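Bifunctional purine biosynthetic protein ADE5,7 (Cryptococcus neoformans var. grubii serotype A, PDB 7LVO) catalyses the second and fifth steps of de novo purine biosynthesis, the first of them by the N-terminal glycinamide ribonucleotide synthetase half that forms this chain. Local coordinates at residues G238-V243 with G319-A324; A257-K262 with A282-K287. One frame throughout, in Å; residues are numbered along the deposited sequence.

How the contacts relate
Both contacts lie in the ATP-grasp part of the chain, their centres about 8 Å apart. Along the sequence, contact 2 is nested inside the loop that contact 1 closes. Contact 1 pairs strands 240-248 and 315-323, the two central strands of a four-stranded antiparallel sheet. Contact 2 joins the start of strand 259-263, at the edge of a five-stranded sheet, to the loop that leads into helix 287-307. The two contacts touch directly. Lys-262 forms a salt bridge with Glu-240, and Ile-284 packs on Pro-239. The two sheets are thereby joined where contact 1 includes residues of the predicted ATP site and comes close to the predicted magnesium ligands.

Contact 1 (G238-V243 with G319-A324); sequences GPEISV and GFMITA
Ile-241 and Phe-320 face each other as an antiparallel hydrogen-bonded pair, with both side chains on one face of the sheet. Ile-241 CG1 rests 3.7 Å from Phe-320 CB, and the ring itself swings past toward Val-243. There Val-243 CG2 approaches the ring obliquely, 3.5 Å from Phe-320 CE1. Ile-241 CG1 sits between its own backbone N and carbonyl carbon (chi1 62°), which carries CD1 to within 3.7 Å of Ile-322 CD1. Helix 287-307 covers this apolar face, with Cys-293, Val-297 and Leu-298 against the ring.

Glu-240 and Met-321 occupy the other face as a non-hydrogen-bonded pair. The Met-321 chain runs out extended and then bends at its last torsion (chi3 -70°). Its CE thus lies 3.6 Å from Gly-238 O and also near the Glu-240 carboxylate. Between the backbones, Ile-322 N donates to Pro-239 O at 2.8 Å, and Phe-320 N to Ile-241 O at 2.9 Å. Ile-241 N reaches Phe-320 O from above the carbonyl plane. A water is shared by that same oxygen and Glu-240 OE1, at 3.0 Å from Phe-320 O.

One face is thus apolar, while the other is mixed, with Met-321 beside the charged Glu-240, which forms a salt bridge with Lys-262. Residues 238-242 fall within the stretch predicted to bind ATP, and Gly-319 lies near Glu-331 and Asn-333, predicted magnesium ligands.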
ATOM      1  N   GLY A 238     -15.608  -2.199 -13.860  1.00 31.97           N
ATOM      2  CA  GLY A 238     -14.586  -3.114 -14.305  1.00 41.75           C
ATOM      3  C   GLY A 238     -13.752  -3.636 -13.153  1.00 34.13           C
ATOM      4  O   GLY A 238     -13.776  -3.087 -12.049  1.00 33.94           O
ATOM      5  N   PRO A 239     -12.998  -4.709 -13.390  1.00 29.76           N
ATOM      6  CA  PRO A 239     -12.131  -5.240 -12.333  1.00 30.48           C
ATOM      7  C   PRO A 239     -10.934  -4.332 -12.090  1.00 29.67           C
ATOM      8  O   PRO A 239     -10.493  -3.594 -12.973  1.00 24.66           O
ATOM      9  CB  PRO A 239     -11.696  -6.604 -12.881  1.00 30.82           C
ATOM     10  CG  PRO A 239     -11.717  -6.414 -14.366  1.00 33.05           C
ATOM     11  CD  PRO A 239     -12.876  -5.474 -14.647  1.00 35.74           C
ATOM     12  N   GLU A 240     -10.411  -4.398 -10.872  1.00 25.23           N
ATOM     13  CA  GLU A 240      -9.282  -3.587 -10.458  1.00 28.38           C
ATOM     14  C   GLU A 240      -8.032  -4.451 -10.343  1.00 27.02           C
ATOM     15  O   GLU A 240      -8.104  -5.644 -10.025  1.00 25.65           O
ATOM     16  CB  GLU A 240      -9.563  -2.897  -9.120  1.00 31.86           C
ATOM     17  CG  GLU A 240     -10.763  -1.965  -9.141  1.00 34.19           C
ATOM     18  CD  GLU A 240     -10.969  -1.245  -7.819  1.00 35.78           C
ATOM     19  OE1 GLU A 240      -9.984  -1.069  -7.069  1.00 42.03           O
ATOM     20  OE2 GLU A 240     -12.116  -0.853  -7.530  1.00 46.83           O
ATOM     21  N   ILE A 241      -6.886  -3.835 -10.618  1.00 28.77           N
ATOM     22  CA  ILE A 241      -5.593  -4.486 -10.454  1.00 32.76           C
ATOM     23  C   ILE A 241      -4.639  -3.499  -9.790  1.00 29.82           C
ATOM     24  O   ILE A 241      -4.793  -2.279  -9.908  1.00 28.70           O
ATOM     25  CB  ILE A 241      -5.007  -4.990 -11.790  1.00 29.47           C
ATOM     26  CG1 ILE A 241      -4.761  -3.826 -12.751  1.00 33.03           C
ATOM     27  CG2 ILE A 241      -5.935  -6.020 -12.421  1.00 31.55           C
ATOM     28  CD1 ILE A 241      -4.017  -4.222 -14.015  1.00 33.59           C
ATOM     29  N   SER A 242      -3.657  -4.037  -9.076  1.00 27.20           N
ATOM     30  CA  SER A 242      -2.616  -3.245  -8.435  1.00 26.83           C
ATOM     31  C   SER A 242      -1.299  -3.481  -9.165  1.00 29.55           C
ATOM     32  O   SER A 242      -0.904  -4.633  -9.383  1.00 27.41           O
ATOM     33  CB  SER A 242      -2.478  -3.616  -6.958  1.00 28.82           C
ATOM     34  OG  SER A 242      -3.676  -3.345  -6.241  1.00 34.24           O
ATOM     35  N   VAL A 243      -0.621  -2.394  -9.532  1.00 26.41           N
ATOM     36  CA  VAL A 243       0.681  -2.455 -10.187  1.00 22.22           C
ATOM     37  C   VAL A 243       1.673  -1.705  -9.306  1.00 20.11           C
ATOM     38  O   VAL A 243       1.641  -0.473  -9.240  1.00 24.09           O
ATOM     39  CB  VAL A 243       0.643  -1.859 -11.601  1.00 27.17           C
ATOM     40  CG1 VAL A 243       2.019  -1.937 -12.242  1.00 29.90           C
ATOM     41  CG2 VAL A 243      -0.396  -2.576 -12.456  1.00 34.75           C
ATOM     42  N   GLY A 319      -3.230   2.058  -8.634  1.00 23.07           N
ATOM     43  CA  GLY A 319      -4.438   1.265  -8.673  1.00 24.57           C
ATOM     44  C   GLY A 319      -5.213   1.494  -9.950  1.00 25.29           C
ATOM     45  O   GLY A 319      -5.684   2.609 -10.198  1.00 27.27           O
ATOM     46  N   PHE A 320      -5.346   0.449 -10.761  1.00 32.73           N
ATOM     47  CA  PHE A 320      -6.022   0.527 -12.043  1.00 28.40           C
ATOM     48  C   PHE A 320      -7.425  -0.073 -11.961  1.00 32.78           C
ATOM     49  O   PHE A 320      -7.725  -0.916 -11.118  1.00 28.43           O
ATOM     50  CB  PHE A 320      -5.236  -0.220 -13.131  1.00 25.20           C
ATOM     51  CG  PHE A 320      -3.927   0.399 -13.478  1.00 29.12           C
ATOM     52  CD1 PHE A 320      -2.784   0.084 -12.763  1.00 27.39           C
ATOM     53  CD2 PHE A 320      -3.827   1.293 -14.531  1.00 28.94           C
ATOM     54  CE1 PHE A 320      -1.575   0.655 -13.087  1.00 23.30           C
ATOM     55  CE2 PHE A 320      -2.617   1.860 -14.857  1.00 26.88           C
ATOM     56  CZ  PHE A 320      -1.490   1.540 -14.131  1.00 21.15           C
ATOM     57  N   MET A 321      -8.284   0.379 -12.866  1.00 29.61           N
ATOM     58  CA  MET A 321      -9.515  -0.319 -13.209  1.00 33.21           C
ATOM     59  C   MET A 321      -9.438  -0.644 -14.693  1.00 30.87           C
ATOM     60  O   MET A 321      -9.255   0.260 -15.520  1.00 37.26           O
ATOM     61  CB  MET A 321     -10.756   0.522 -12.908  1.00 31.12           C
ATOM     62  CG  MET A 321     -12.050  -0.179 -13.318  1.00 37.12           C
ATOM     63  SD  MET A 321     -13.544   0.640 -12.744  1.00 44.96           S
ATOM     64  CE  MET A 321     -13.441   0.339 -10.973  1.00 48.74           C
ATOM     65  N   ILE A 322      -9.545  -1.926 -15.028  1.00 33.29           N
ATOM     66  CA  ILE A 322      -9.537  -2.366 -16.418  1.00 28.69           C
ATOM     67  C   ILE A 322     -10.969  -2.224 -16.928  1.00 37.59           C
ATOM     68  O   ILE A 322     -11.815  -3.086 -16.686  1.00 38.10           O
ATOM     69  CB  ILE A 322      -9.024  -3.799 -16.563  1.00 34.05           C
ATOM     70  CG1 ILE A 322      -7.655  -3.947 -15.901  1.00 30.40           C
ATOM     71  CG2 ILE A 322      -8.962  -4.185 -18.038  1.00 39.20           C
ATOM     72  CD1 ILE A 322      -6.609  -2.983 -16.410  1.00 36.02           C
ATOM     73  N   THR A 323     -11.252  -1.125 -17.612  1.00 34.53           N
ATOM     74  CA  THR A 323     -12.573  -0.894 -18.175  1.00 41.94           C
ATOM     75  C   THR A 323     -12.649  -1.497 -19.574  1.00 45.73           C
ATOM     76  O   THR A 323     -11.658  -1.987 -20.122  1.00 33.43           O
ATOM     77  CB  THR A 323     -12.889   0.601 -18.224  1.00 44.03           C
ATOM     78  OG1 THR A 323     -12.146   1.213 -19.283  1.00 41.11           O
ATOM     79  CG2 THR A 323     -12.533   1.269 -16.897  1.00 33.53           C
ATOM     80  N   ALA A 324     -13.847  -1.450 -20.156  1.00 43.16           N
ATOM     81  CA  ALA A 324     -14.020  -1.925 -21.523  1.00 50.56           C
ATOM     82  C   ALA A 324     -13.190  -1.121 -22.514  1.00 49.45           C
ATOM     83  O   ALA A 324     -12.886  -1.625 -23.602  1.00 55.25           O
ATOM     84  CB  ALA A 324     -15.500  -1.873 -21.916  1.00 51.40           C
TER
HETATM   85  O   HOH W   1      -7.221  -0.536  -8.197  1.00 35.71           O

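Contact 2 (A257-K262 with A282-K287); sequences AAQDHK and APIATK
Ala-257 and Ala-285 meet methyl to methyl, with CB of Ala-257 only 3.5 Å from CB of Ala-285. This is tighter than ordinary carbon packing, and Met-290 of helix 287-307 touches both residues. Beside them Ala-282 N donates to Ala-257 O at 2.8 Å. The donor stands well above the carbonyl plane, 42° out of it.

A second close patch forms round Gln-259. Its CG points anti to the carbonyl carbon (chi1 -78°), and the chain then runs out past the Ala-282 methyl, with CG 3.6 Å from Ala-282 CB. The amide is held from both ends: Tyr-279 bonds to OE1, and NE2 donates to the carbonyl of Glu-240.

Residues 282-285 make a type I beta turn, closed by Ala-285 N to Ala-282 O at 2.9 Å. An inverse gamma turn centred on Ala-285 follows, and Thr-286 is the N-cap of helix 287-307. The turn thus carries the chain from strand 277-280 of the five-stranded sheet into that helix.

The looser edge is at Ile-284, which is partly exposed. It meets Gln-259 through CG2 alone, 3.5 Å from Gln-259 OE1, and the two side chains cross at about a right angle. Beyond it, Pro-283 points away from 257-262, and Pro-283 and Thr-286 are exposed.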
ATOM      1  N   ALA A 257       1.724  -7.790 -11.591  1.00 24.72           N
ATOM      2  CA  ALA A 257       0.455  -7.167 -11.251  1.00 24.20           C
ATOM      3  C   ALA A 257      -0.297  -8.018 -10.236  1.00 23.95           C
ATOM      4  O   ALA A 257      -0.234  -9.247 -10.250  1.00 22.73           O
ATOM      5  CB  ALA A 257      -0.400  -6.969 -12.504  1.00 32.27           C
ATOM      6  N   ALA A 258      -1.015  -7.347  -9.344  1.00 20.25           N
ATOM      7  CA  ALA A 258      -1.750  -8.010  -8.281  1.00 24.99           C
ATOM      8  C   ALA A 258      -3.203  -7.562  -8.294  1.00 23.92           C
ATOM      9  O   ALA A 258      -3.557  -6.545  -8.890  1.00 29.30           O
ATOM     10  CB  ALA A 258      -1.124  -7.718  -6.909  1.00 27.36           C
ATOM     11  N   GLN A 259      -4.051  -8.355  -7.634  1.00 26.32           N
ATOM     12  CA  GLN A 259      -5.445  -8.008  -7.409  1.00 20.11           C
ATOM     13  C   GLN A 259      -5.752  -8.170  -5.925  1.00 21.90           C
ATOM     14  O   GLN A 259      -5.321  -9.143  -5.299  1.00 26.91           O
ATOM     15  CB  GLN A 259      -6.392  -8.879  -8.234  1.00 24.90           C
ATOM     16  CG  GLN A 259      -6.487  -8.469  -9.694  1.00 33.79           C
ATOM     17  CD  GLN A 259      -7.604  -9.191 -10.427  1.00 37.82           C
ATOM     18  OE1 GLN A 259      -7.433 -10.321 -10.888  1.00 39.89           O
ATOM     19  NE2 GLN A 259      -8.760  -8.543 -10.530  1.00 32.14           N
ATOM     20  N   ASP A 260      -6.502  -7.221  -5.375  1.00 24.98           N
ATOM     21  CA  ASP A 260      -6.859  -7.200  -3.965  1.00 31.26           C
ATOM     22  C   ASP A 260      -8.367  -7.338  -3.805  1.00 33.82           C
ATOM     23  O   ASP A 260      -9.142  -7.015  -4.709  1.00 40.72           O
ATOM     24  CB  ASP A 260      -6.367  -5.902  -3.306  1.00 29.76           C
ATOM     25  CG  ASP A 260      -6.733  -5.812  -1.838  1.00 41.92           C
ATOM     26  OD1 ASP A 260      -6.544  -6.813  -1.110  1.00 43.29           O
ATOM     27  OD2 ASP A 260      -7.204  -4.739  -1.409  1.00 44.87           O
ATOM     28  N   HIS A 261      -8.773  -7.841  -2.640  1.00 32.13           N
ATOM     29  CA  HIS A 261     -10.183  -8.006  -2.287  1.00 34.88           C
ATOM     30  C   HIS A 261     -10.531  -6.952  -1.236  1.00 31.40           C
ATOM     31  O   HIS A 261     -10.268  -7.141  -0.045  1.00 29.20           O
ATOM     32  CB  HIS A 261     -10.457  -9.413  -1.767  1.00 26.44           C
ATOM     33  CG  HIS A 261     -10.319 -10.479  -2.803  1.00 30.00           C
ATOM     34  ND1 HIS A 261     -11.393 -10.966  -3.516  1.00 37.50           N
ATOM     35  CD2 HIS A 261      -9.235 -11.152  -3.249  1.00 32.78           C
ATOM     36  CE1 HIS A 261     -10.975 -11.896  -4.353  1.00 39.64           C
ATOM     37  NE2 HIS A 261      -9.670 -12.027  -4.214  1.00 32.73           N
ATOM     38  N   LYS A 262     -11.133  -5.850  -1.684  1.00 30.17           N
ATOM     39  CA  LYS A 262     -11.409  -4.740  -0.780  1.00 34.06           C
ATOM     40  C   LYS A 262     -12.572  -5.056   0.155  1.00 36.30           C
ATOM     41  O   LYS A 262     -12.569  -4.638   1.317  1.00 40.52           O
ATOM     42  CB  LYS A 262     -11.707  -3.472  -1.583  1.00 44.86           C
ATOM     43  CG  LYS A 262     -10.527  -2.932  -2.371  1.00 50.17           C
ATOM     44  CD  LYS A 262     -10.926  -1.702  -3.188  1.00 61.71           C
ATOM     45  CE  LYS A 262      -9.724  -1.086  -3.893  1.00 72.94           C
ATOM     46  NZ  LYS A 262     -10.097   0.121  -4.689  1.00 58.14           N
ATOM     47  N   ALA A 282      -1.696 -11.400 -11.348  1.00 24.22           N
ATOM     48  CA  ALA A 282      -3.114 -11.432 -11.679  1.00 27.75           C
ATOM     49  C   ALA A 282      -3.280 -11.849 -13.133  1.00 28.94           C
ATOM     50  O   ALA A 282      -2.872 -11.094 -14.025  1.00 26.95           O
ATOM     51  CB  ALA A 282      -3.740 -10.056 -11.439  1.00 35.59           C
ATOM     52  N   PRO A 283      -3.868 -13.013 -13.423  1.00 27.70           N
ATOM     53  CA  PRO A 283      -3.995 -13.432 -14.830  1.00 25.18           C
ATOM     54  C   PRO A 283      -4.690 -12.411 -15.714  1.00 27.72           C
ATOM     55  O   PRO A 283      -4.403 -12.339 -16.917  1.00 33.14           O
ATOM     56  CB  PRO A 283      -4.796 -14.740 -14.736  1.00 38.21           C
ATOM     57  CG  PRO A 283      -4.513 -15.262 -13.363  1.00 34.57           C
ATOM     58  CD  PRO A 283      -4.383 -14.031 -12.489  1.00 28.90           C
ATOM     59  N   ILE A 284      -5.596 -11.609 -15.154  1.00 28.91           N
ATOM     60  CA  ILE A 284      -6.310 -10.630 -15.963  1.00 27.09           C
ATOM     61  C   ILE A 284      -5.376  -9.562 -16.517  1.00 37.48           C
ATOM     62  O   ILE A 284      -5.695  -8.929 -17.530  1.00 25.92           O
ATOM     63  CB  ILE A 284      -7.442  -9.987 -15.143  1.00 37.78           C
ATOM     64  CG1 ILE A 284      -8.383  -9.206 -16.058  1.00 39.22           C
ATOM     65  CG2 ILE A 284      -6.869  -9.080 -14.062  1.00 39.69           C
ATOM     66  CD1 ILE A 284      -9.632  -8.719 -15.364  1.00 41.37           C
ATOM     67  N   ALA A 285      -4.229  -9.337 -15.873  1.00 27.03           N
ATOM     68  CA  ALA A 285      -3.231  -8.399 -16.376  1.00 30.49           C
ATOM     69  C   ALA A 285      -2.381  -9.131 -17.407  1.00 26.41           C
ATOM     70  O   ALA A 285      -1.288  -9.631 -17.125  1.00 23.87           O
ATOM     71  CB  ALA A 285      -2.386  -7.842 -15.236  1.00 34.16           C
ATOM     72  N   THR A 286      -2.911  -9.202 -18.627  1.00 24.86           N
ATOM     73  CA  THR A 286      -2.220  -9.878 -19.711  1.00 30.02           C
ATOM     74  C   THR A 286      -1.001  -9.066 -20.162  1.00 24.96           C
ATOM     75  O   THR A 286      -0.782  -7.932 -19.740  1.00 29.02           O
ATOM     76  CB  THR A 286      -3.160 -10.096 -20.893  1.00 29.89           C
ATOM     77  OG1 THR A 286      -3.555  -8.827 -21.427  1.00 26.42           O
ATOM     78  CG2 THR A 286      -4.397 -10.879 -20.466  1.00 34.73           C
ATOM     79  N   LYS A 287      -0.207  -9.667 -21.047  1.00 22.94           N
ATOM     80  CA  LYS A 287       0.959  -8.971 -21.583  1.00 27.32           C
ATOM     81  C   LYS A 287       0.557  -7.646 -22.219  1.00 28.58           C
ATOM     82  O   LYS A 287       1.213  -6.619 -22.010  1.00 24.71           O
ATOM     83  CB  LYS A 287       1.674  -9.866 -22.596  1.00 40.28           C
ATOM     84  CG  LYS A 287       2.909  -9.249 -23.228  1.00 46.03           C
ATOM     85  CD  LYS A 287       3.565 -10.222 -24.207  1.00 53.55           C
ATOM     86  CE  LYS A 287       4.773  -9.604 -24.897  1.00 61.82           C
ATOM     87  NZ  LYS A 287       4.395  -8.463 -25.776  1.00 55.15           N
TER